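Local structure of 3-carboxy-cis,cis-muconate cycloisomerase (Pseudomonas putida, 1RE5) at residues 116-121 with 231-236; 303-308 with 324-329. The protein is a member of the largely helical fumarase/aspartase superfamily of enzymes, assembled from four copies of one chain. All coordinates share one frame; numbering follows the deposited sequence.

Contact 1 (116-121 with 231-236); sequences LQLRDA and DRLVEF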
ATOM      1  N   LEU D 116      15.629   4.183  21.579  1.00 25.79           N
ATOM      2  CA  LEU D 116      15.370   3.923  22.991  1.00 25.72           C
ATOM      3  C   LEU D 116      13.893   3.572  23.163  1.00 25.60           C
ATOM      4  O   LEU D 116      13.556   2.628  23.878  1.00 25.96           O
ATOM      5  CB  LEU D 116      15.742   5.135  23.856  1.00 25.37           C
ATOM      6  CG  LEU D 116      17.252   5.411  23.969  1.00 25.58           C
ATOM      7  CD1 LEU D 116      17.484   6.610  24.876  1.00 24.59           C
ATOM      8  CD2 LEU D 116      17.983   4.183  24.502  1.00 22.46           C
ATOM      9  N   GLN D 117      13.013   4.318  22.496  1.00 24.81           N
ATOM     10  CA  GLN D 117      11.581   4.041  22.598  1.00 24.34           C
ATOM     11  C   GLN D 117      11.285   2.678  22.003  1.00 24.21           C
ATOM     12  O   GLN D 117      10.476   1.917  22.531  1.00 24.52           O
ATOM     13  CB  GLN D 117      10.758   5.101  21.866  1.00 23.09           C
ATOM     14  CG  GLN D 117      10.964   6.487  22.400  1.00 23.87           C
ATOM     15  CD  GLN D 117      10.116   7.506  21.689  1.00 24.89           C
ATOM     16  OE1 GLN D 117       8.915   7.598  21.924  1.00 25.32           O
ATOM     17  NE2 GLN D 117      10.736   8.276  20.800  1.00 26.81           N
ATOM     18  N   LEU D 118      11.950   2.366  20.901  1.00 24.50           N
ATOM     19  CA  LEU D 118      11.738   1.083  20.262  1.00 24.78           C
ATOM     20  C   LEU D 118      12.142  -0.058  21.183  1.00 25.38           C
ATOM     21  O   LEU D 118      11.496  -1.102  21.211  1.00 26.43           O
ATOM     22  CB  LEU D 118      12.516   1.018  18.953  1.00 23.22           C
ATOM     23  CG  LEU D 118      11.953   1.910  17.844  1.00 23.01           C
ATOM     24  CD1 LEU D 118      12.739   1.667  16.558  1.00 23.34           C
ATOM     25  CD2 LEU D 118      10.474   1.607  17.624  1.00 21.67           C
ATOM     26  N   ARG D 119      13.203   0.136  21.953  1.00 26.85           N
ATOM     27  CA  ARG D 119      13.627  -0.924  22.851  1.00 28.52           C
ATOM     28  C   ARG D 119      12.545  -1.174  23.910  1.00 28.78           C
ATOM     29  O   ARG D 119      12.214  -2.324  24.204  1.00 29.15           O
ATOM     30  CB  ARG D 119      14.956  -0.572  23.518  1.00 30.25           C
ATOM     31  CG  ARG D 119      15.461  -1.667  24.448  1.00 31.55           C
ATOM     32  CD  ARG D 119      16.119  -1.056  25.675  1.00 33.14           C
ATOM     33  NE  ARG D 119      17.548  -0.830  25.478  1.00 33.30           N
ATOM     34  CZ  ARG D 119      18.202   0.244  25.902  1.00 31.65           C
ATOM     35  NH1 ARG D 119      17.557   1.214  26.544  1.00 31.39           N
ATOM     36  NH2 ARG D 119      19.508   0.327  25.704  1.00 31.34           N
ATOM     37  N   ASP D 120      11.983  -0.108  24.478  1.00 28.40           N
ATOM     38  CA  ASP D 120      10.935  -0.282  25.477  1.00 28.36           C
ATOM     39  C   ASP D 120       9.757  -0.979  24.841  1.00 28.60           C
ATOM     40  O   ASP D 120       9.103  -1.799  25.484  1.00 30.17           O
ATOM     41  CB  ASP D 120      10.463   1.053  26.050  1.00 27.80           C
ATOM     42  CG  ASP D 120      11.416   1.610  27.072  1.00 28.30           C
ATOM     43  OD1 ASP D 120      12.259   0.841  27.581  1.00 28.89           O
ATOM     44  OD2 ASP D 120      11.313   2.814  27.377  1.00 30.09           O
ATOM     45  N   ALA D 121       9.491  -0.645  23.578  1.00 27.83           N
ATOM     46  CA  ALA D 121       8.387  -1.245  22.837  1.00 26.92           C
ATOM     47  C   ALA D 121       8.671  -2.723  22.564  1.00 26.78           C
ATOM     48  O   ALA D 121       7.810  -3.580  22.765  1.00 26.17           O
ATOM     49  CB  ALA D 121       8.183  -0.513  21.529  1.00 26.62           C
ATOM     50  N   ASP D 231      17.112   0.448   6.786  1.00 18.83           N
ATOM     51  CA  ASP D 231      16.639  -0.928   6.821  1.00 20.07           C
ATOM     52  C   ASP D 231      16.321  -1.450   8.221  1.00 21.77           C
ATOM     53  O   ASP D 231      15.377  -2.223   8.396  1.00 22.46           O
ATOM     54  CB  ASP D 231      17.650  -1.847   6.160  1.00 20.69           C
ATOM     55  CG  ASP D 231      18.993  -1.774   6.818  1.00 21.93           C
ATOM     56  OD1 ASP D 231      19.464  -2.799   7.364  1.00 22.22           O
ATOM     57  OD2 ASP D 231      19.570  -0.671   6.797  1.00 23.75           O
ATOM     58  N   ARG D 232      17.096  -1.039   9.221  1.00 22.83           N
ATOM     59  CA  ARG D 232      16.856  -1.502  10.585  1.00 23.08           C
ATOM     60  C   ARG D 232      15.440  -1.185  11.066  1.00 23.97           C
ATOM     61  O   ARG D 232      14.763  -2.047  11.642  1.00 24.12           O
ATOM     62  CB  ARG D 232      17.884  -0.895  11.551  1.00 23.91           C
ATOM     63  CG  ARG D 232      19.273  -1.511  11.440  1.00 25.84           C
ATOM     64  CD  ARG D 232      20.283  -0.819  12.349  1.00 26.56           C
ATOM     65  NE  ARG D 232      21.392  -0.290  11.562  1.00 28.81           N
ATOM     66  CZ  ARG D 232      22.623  -0.784  11.581  1.00 28.58           C
ATOM     67  NH1 ARG D 232      22.911  -1.815  12.359  1.00 31.64           N
ATOM     68  NH2 ARG D 232      23.555  -0.270  10.802  1.00 27.89           N
ATOM     69  N   LEU D 233      14.979   0.043  10.828  1.00 23.51           N
ATOM     70  CA  LEU D 233      13.636   0.429  11.272  1.00 22.29           C
ATOM     71  C   LEU D 233      12.540  -0.260  10.444  1.00 21.82           C
ATOM     72  O   LEU D 233      11.499  -0.667  10.969  1.00 21.11           O
ATOM     73  CB  LEU D 233      13.468   1.953  11.189  1.00 21.64           C
ATOM     74  CG  LEU D 233      14.522   2.813  11.903  1.00 22.28           C
ATOM     75  CD1 LEU D 233      14.168   4.298  11.767  1.00 20.29           C
ATOM     76  CD2 LEU D 233      14.589   2.419  13.371  1.00 22.64           C
ATOM     77  N   VAL D 234      12.775  -0.393   9.145  1.00 21.35           N
ATOM     78  CA  VAL D 234      11.802  -1.018   8.274  1.00 20.78           C
ATOM     79  C   VAL D 234      11.682  -2.510   8.583  1.00 21.71           C
ATOM     80  O   VAL D 234      10.594  -3.076   8.500  1.00 21.77           O
ATOM     81  CB  VAL D 234      12.180  -0.797   6.813  1.00 21.06           C
ATOM     82  CG1 VAL D 234      11.164  -1.449   5.897  1.00 20.97           C
ATOM     83  CG2 VAL D 234      12.248   0.700   6.546  1.00 20.69           C
ATOM     84  N   GLU D 235      12.785  -3.157   8.950  1.00 21.73           N
ATOM     85  CA  GLU D 235      12.702  -4.575   9.297  1.00 21.68           C
ATOM     86  C   GLU D 235      11.844  -4.782  10.546  1.00 22.40           C
ATOM     87  O   GLU D 235      11.014  -5.691  10.597  1.00 22.82           O
ATOM     88  CB  GLU D 235      14.074  -5.161   9.563  1.00 21.35           C
ATOM     89  CG  GLU D 235      14.019  -6.471  10.318  1.00 21.24           C
ATOM     90  CD  GLU D 235      15.384  -7.105  10.450  1.00 23.58           C
ATOM     91  OE1 GLU D 235      16.332  -6.412  10.894  1.00 23.54           O
ATOM     92  OE2 GLU D 235      15.508  -8.298  10.103  1.00 24.13           O
ATOM     93  N   PHE D 236      12.056  -3.946  11.559  1.00 22.10           N
ATOM     94  CA  PHE D 236      11.279  -4.044  12.794  1.00 22.09           C
ATOM     95  C   PHE D 236       9.791  -3.866  12.496  1.00 20.85           C
ATOM     96  O   PHE D 236       8.949  -4.602  13.011  1.00 21.81           O
ATOM     97  CB  PHE D 236      11.738  -2.976  13.795  1.00 22.03           C
ATOM     98  CG  PHE D 236      10.940  -2.952  15.065  1.00 21.59           C
ATOM     99  CD1 PHE D 236      10.935  -4.046  15.922  1.00 22.46           C
ATOM    100  CD2 PHE D 236      10.194  -1.832  15.412  1.00 21.94           C
ATOM    101  CE1 PHE D 236      10.191  -4.019  17.117  1.00 22.66           C
ATOM    102  CE2 PHE D 236       9.446  -1.798  16.605  1.00 20.97           C
ATOM    103  CZ  PHE D 236       9.449  -2.894  17.454  1.00 20.18           C
TER

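Contact 2 (303-308 with 324-329); sequences STLFAA and WETLPD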
ATOM      1  N   SER D 303       4.070  -0.222   4.085  1.00 19.21           N
ATOM      2  CA  SER D 303       4.562   0.119   2.765  1.00 18.56           C
ATOM      3  C   SER D 303       5.100   1.530   2.782  1.00 18.21           C
ATOM      4  O   SER D 303       6.004   1.848   2.011  1.00 18.67           O
ATOM      5  CB  SER D 303       3.474  -0.060   1.706  1.00 17.39           C
ATOM      6  OG  SER D 303       2.381   0.794   1.944  1.00 18.91           O
ATOM      7  N   THR D 304       4.585   2.367   3.682  1.00 17.54           N
ATOM      8  CA  THR D 304       5.091   3.736   3.765  1.00 17.83           C
ATOM      9  C   THR D 304       6.564   3.712   4.166  1.00 18.00           C
ATOM     10  O   THR D 304       7.394   4.406   3.576  1.00 18.45           O
ATOM     11  CB  THR D 304       4.318   4.600   4.784  1.00 17.96           C
ATOM     12  OG1 THR D 304       2.983   4.833   4.308  1.00 20.80           O
ATOM     13  CG2 THR D 304       5.012   5.949   4.964  1.00 16.19           C
ATOM     14  N   LEU D 305       6.898   2.908   5.167  1.00 16.90           N
ATOM     15  CA  LEU D 305       8.278   2.826   5.588  1.00 14.79           C
ATOM     16  C   LEU D 305       9.125   2.265   4.449  1.00 16.29           C
ATOM     17  O   LEU D 305      10.254   2.715   4.225  1.00 18.07           O
ATOM     18  CB  LEU D 305       8.388   1.974   6.839  1.00 14.13           C
ATOM     19  CG  LEU D 305       7.717   2.629   8.054  1.00 14.24           C
ATOM     20  CD1 LEU D 305       7.848   1.737   9.264  1.00 13.72           C
ATOM     21  CD2 LEU D 305       8.362   3.978   8.333  1.00 12.53           C
ATOM     22  N   PHE D 306       8.603   1.297   3.705  1.00 16.46           N
ATOM     23  CA  PHE D 306       9.385   0.775   2.585  1.00 15.92           C
ATOM     24  C   PHE D 306       9.581   1.894   1.563  1.00 16.73           C
ATOM     25  O   PHE D 306      10.686   2.139   1.085  1.00 16.29           O
ATOM     26  CB  PHE D 306       8.680  -0.406   1.910  1.00 14.76           C
ATOM     27  CG  PHE D 306       8.961  -1.734   2.559  1.00 14.76           C
ATOM     28  CD1 PHE D 306       8.038  -2.311   3.418  1.00 13.31           C
ATOM     29  CD2 PHE D 306      10.168  -2.395   2.325  1.00 14.35           C
ATOM     30  CE1 PHE D 306       8.309  -3.528   4.038  1.00 13.70           C
ATOM     31  CE2 PHE D 306      10.454  -3.610   2.940  1.00 13.98           C
ATOM     32  CZ  PHE D 306       9.520  -4.183   3.799  1.00 14.09           C
ATOM     33  N   ALA D 307       8.496   2.586   1.241  1.00 17.51           N
ATOM     34  CA  ALA D 307       8.543   3.669   0.270  1.00 17.85           C
ATOM     35  C   ALA D 307       9.524   4.802   0.626  1.00 20.44           C
ATOM     36  O   ALA D 307      10.011   5.503  -0.268  1.00 21.82           O
ATOM     37  CB  ALA D 307       7.158   4.238   0.079  1.00 14.41           C
ATOM     38  N   ALA D 308       9.819   4.981   1.915  1.00 21.06           N
ATOM     39  CA  ALA D 308      10.708   6.054   2.339  1.00 20.32           C
ATOM     40  C   ALA D 308      12.170   5.644   2.469  1.00 20.90           C
ATOM     41  O   ALA D 308      12.974   6.399   3.007  1.00 21.91           O
ATOM     42  CB  ALA D 308      10.214   6.639   3.655  1.00 19.08           C
ATOM     43  N   TRP D 324       8.511   9.485  10.992  1.00 22.29           N
ATOM     44  CA  TRP D 324       8.162   9.976  12.325  1.00 22.56           C
ATOM     45  C   TRP D 324       6.889   9.487  13.016  1.00 22.20           C
ATOM     46  O   TRP D 324       6.948   8.963  14.132  1.00 21.76           O
ATOM     47  CB  TRP D 324       8.215  11.510  12.343  1.00 21.74           C
ATOM     48  CG  TRP D 324       9.576  12.049  11.957  1.00 22.30           C
ATOM     49  CD1 TRP D 324      10.709  11.320  11.679  1.00 22.76           C
ATOM     50  CD2 TRP D 324       9.925  13.423  11.737  1.00 21.94           C
ATOM     51  NE1 TRP D 324      11.732  12.160  11.291  1.00 21.35           N
ATOM     52  CE2 TRP D 324      11.276  13.453  11.319  1.00 20.82           C
ATOM     53  CE3 TRP D 324       9.225  14.632  11.851  1.00 21.78           C
ATOM     54  CZ2 TRP D 324      11.937  14.644  11.015  1.00 21.72           C
ATOM     55  CZ3 TRP D 324       9.889  15.820  11.547  1.00 22.36           C
ATOM     56  CH2 TRP D 324      11.228  15.813  11.136  1.00 21.31           C
ATOM     57  N   GLU D 325       5.743   9.644  12.377  1.00 22.50           N
ATOM     58  CA  GLU D 325       4.506   9.211  13.007  1.00 22.76           C
ATOM     59  C   GLU D 325       4.096   7.811  12.584  1.00 22.48           C
ATOM     60  O   GLU D 325       3.358   7.142  13.292  1.00 25.99           O
ATOM     61  CB  GLU D 325       3.388  10.200  12.681  1.00 23.24           C
ATOM     62  CG  GLU D 325       3.711  11.626  13.114  1.00 28.25           C
ATOM     63  CD  GLU D 325       3.823  11.771  14.627  1.00 31.16           C
ATOM     64  OE1 GLU D 325       4.543  10.964  15.267  1.00 30.70           O
ATOM     65  OE2 GLU D 325       3.190  12.702  15.178  1.00 34.33           O
ATOM     66  N   THR D 326       4.591   7.361  11.439  1.00 20.44           N
ATOM     67  CA  THR D 326       4.238   6.048  10.927  1.00 18.26           C
ATOM     68  C   THR D 326       4.678   4.868  11.780  1.00 18.08           C
ATOM     69  O   THR D 326       3.884   3.972  12.055  1.00 17.37           O
ATOM     70  CB  THR D 326       4.791   5.862   9.499  1.00 17.63           C
ATOM     71  OG1 THR D 326       4.327   6.945   8.681  1.00 17.33           O
ATOM     72  CG2 THR D 326       4.323   4.539   8.896  1.00 12.24           C
ATOM     73  N   LEU D 327       5.940   4.849  12.191  1.00 18.82           N
ATOM     74  CA  LEU D 327       6.440   3.733  12.993  1.00 19.39           C
ATOM     75  C   LEU D 327       5.679   3.646  14.315  1.00 20.64           C
ATOM     76  O   LEU D 327       5.314   2.551  14.766  1.00 21.29           O
ATOM     77  CB  LEU D 327       7.939   3.882  13.255  1.00 18.54           C
ATOM     78  CG  LEU D 327       8.802   2.636  13.049  1.00 18.33           C
ATOM     79  CD1 LEU D 327      10.232   2.947  13.460  1.00 21.31           C
ATOM     80  CD2 LEU D 327       8.279   1.481  13.863  1.00 18.58           C
ATOM     81  N   PRO D 328       5.429   4.796  14.962  1.00 21.00           N
ATOM     82  CA  PRO D 328       4.693   4.685  16.223  1.00 20.93           C
ATOM     83  C   PRO D 328       3.288   4.124  15.993  1.00 20.73           C
ATOM     84  O   PRO D 328       2.818   3.274  16.748  1.00 22.04           O
ATOM     85  CB  PRO D 328       4.691   6.119  16.745  1.00 19.96           C
ATOM     86  CG  PRO D 328       5.997   6.647  16.232  1.00 20.72           C
ATOM     87  CD  PRO D 328       5.996   6.145  14.807  1.00 20.77           C
ATOM     88  N   ASP D 329       2.615   4.581  14.949  1.00 21.30           N
ATOM     89  CA  ASP D 329       1.277   4.070  14.686  1.00 24.17           C
ATOM     90  C   ASP D 329       1.275   2.555  14.574  1.00 22.90           C
ATOM     91  O   ASP D 329       0.391   1.889  15.110  1.00 22.88           O
ATOM     92  CB  ASP D 329       0.700   4.665  13.399  1.00 28.30           C
ATOM     93  CG  ASP D 329       0.059   6.012  13.624  1.00 33.52           C
ATOM     94  OD1 ASP D 329      -0.539   6.551  12.658  1.00 37.12           O
ATOM     95  OD2 ASP D 329       0.157   6.531  14.768  1.00 36.59           O
TER

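Contact 1 (116-121 with 231-236)
L118 reaches from helix 106-142 to two residues of helix 231-257, one with each of its methyls, and so illustrates how a single branched side chain can bridge two helical segments whose backbones stay well separated. The nearest CA atoms, those of L118 and F236, are still 9.1 Å from each other, and side chains bridge that span. In L118 the CG lies beside the backbone N (chi1 -71°) and the chain is extended at its second torsion, which carries the fork towards helix 231-257. CD1 meets the L233 methyl CD2 at 3.8 Å, the two leucines crossing at about a right angle. CD2 goes to the F236 ring, 3.7 Å from CE2 and 4.1 Å from CD2 of that ring, approaching it obliquely. F236 takes the other course at its first torsion: CG is anti to the backbone N (chi1 177°), and the ring runs past L118 in the opposite direction. L187 of helix 162-187 packs on both L118 and F236, while L327 of helix 319-347 covers L233 and F236. Since the touching residues are all buried and every pair is apolar, the contact implies cohesion by van der Waals packing and exclusion of water, with no polar pairing to dictate its orientation.

Contact 2 (303-308 with 324-329)
T304 faces T326 across two helices that run roughly antiparallel, their local axes inclined at 144° and 10.0 Å apart at closest approach. Its methyl CG2 is anti to the backbone N, and this directs the methyl, rather than the hydroxyl, at the partner: CG2 lies 3.9 Å from T326 OG1, and CB is 4.1 Å from the T326 methyl CG2. The T326 hydroxyl is itself bonded to A322 O, a turn back in its own helix, so its approach to T304 is packing and not a polar link. The T304 hydroxyl, for its part, makes a weak hydrogen bond back to G300 O.

Next in sequence, L305 makes the broader contact. Its CG is 4.0 Å from T326 CG2, and the two side chains slide past each other in opposite directions. The CD1 branch turns to L327, meeting CG at 4.0 Å with the side chains at about a right angle, while CD2 stays near the T326 methyl. After A307 the helix ends, and A308 is the first residue to leave helical geometry. V234 and A237 of helix 231-257 also pack on L305, whereas T296 of the third subunit lies against T304. The arrangement joins consecutive long helices, 286-307 and 319-347, in the central helical bundle of the fumarase/aspartase fold, beside the pocket occupied by 2,3-dihydroxy-1,4-dithiobutane.

How the contacts relate
The two contacts follow one another along the chain yet pack against one another in the buried interior, their centres 12 Å apart. Helix 231-257, one partner in contact 1, also packs on contact 2: V234, which does not touch 116-121, sets CG1 3.7 Å from F306 CE2 and CG2 at the same distance from L305 O. L327 of contact 2 completes the join, its CD1 4.1 Å from L233 CB and its CD2 4.1 Å from F236 CD2. Helix 231-257 thus touches helices 106-142, 286-307 and 319-347. Contact 2 includes S303, T304 and A307 of the 2,3-dihydroxy-1,4-dithiobutane pocket, the T304 side chain about 3 Å from that molecule (nearest atoms), and both contacts touch the second subunit.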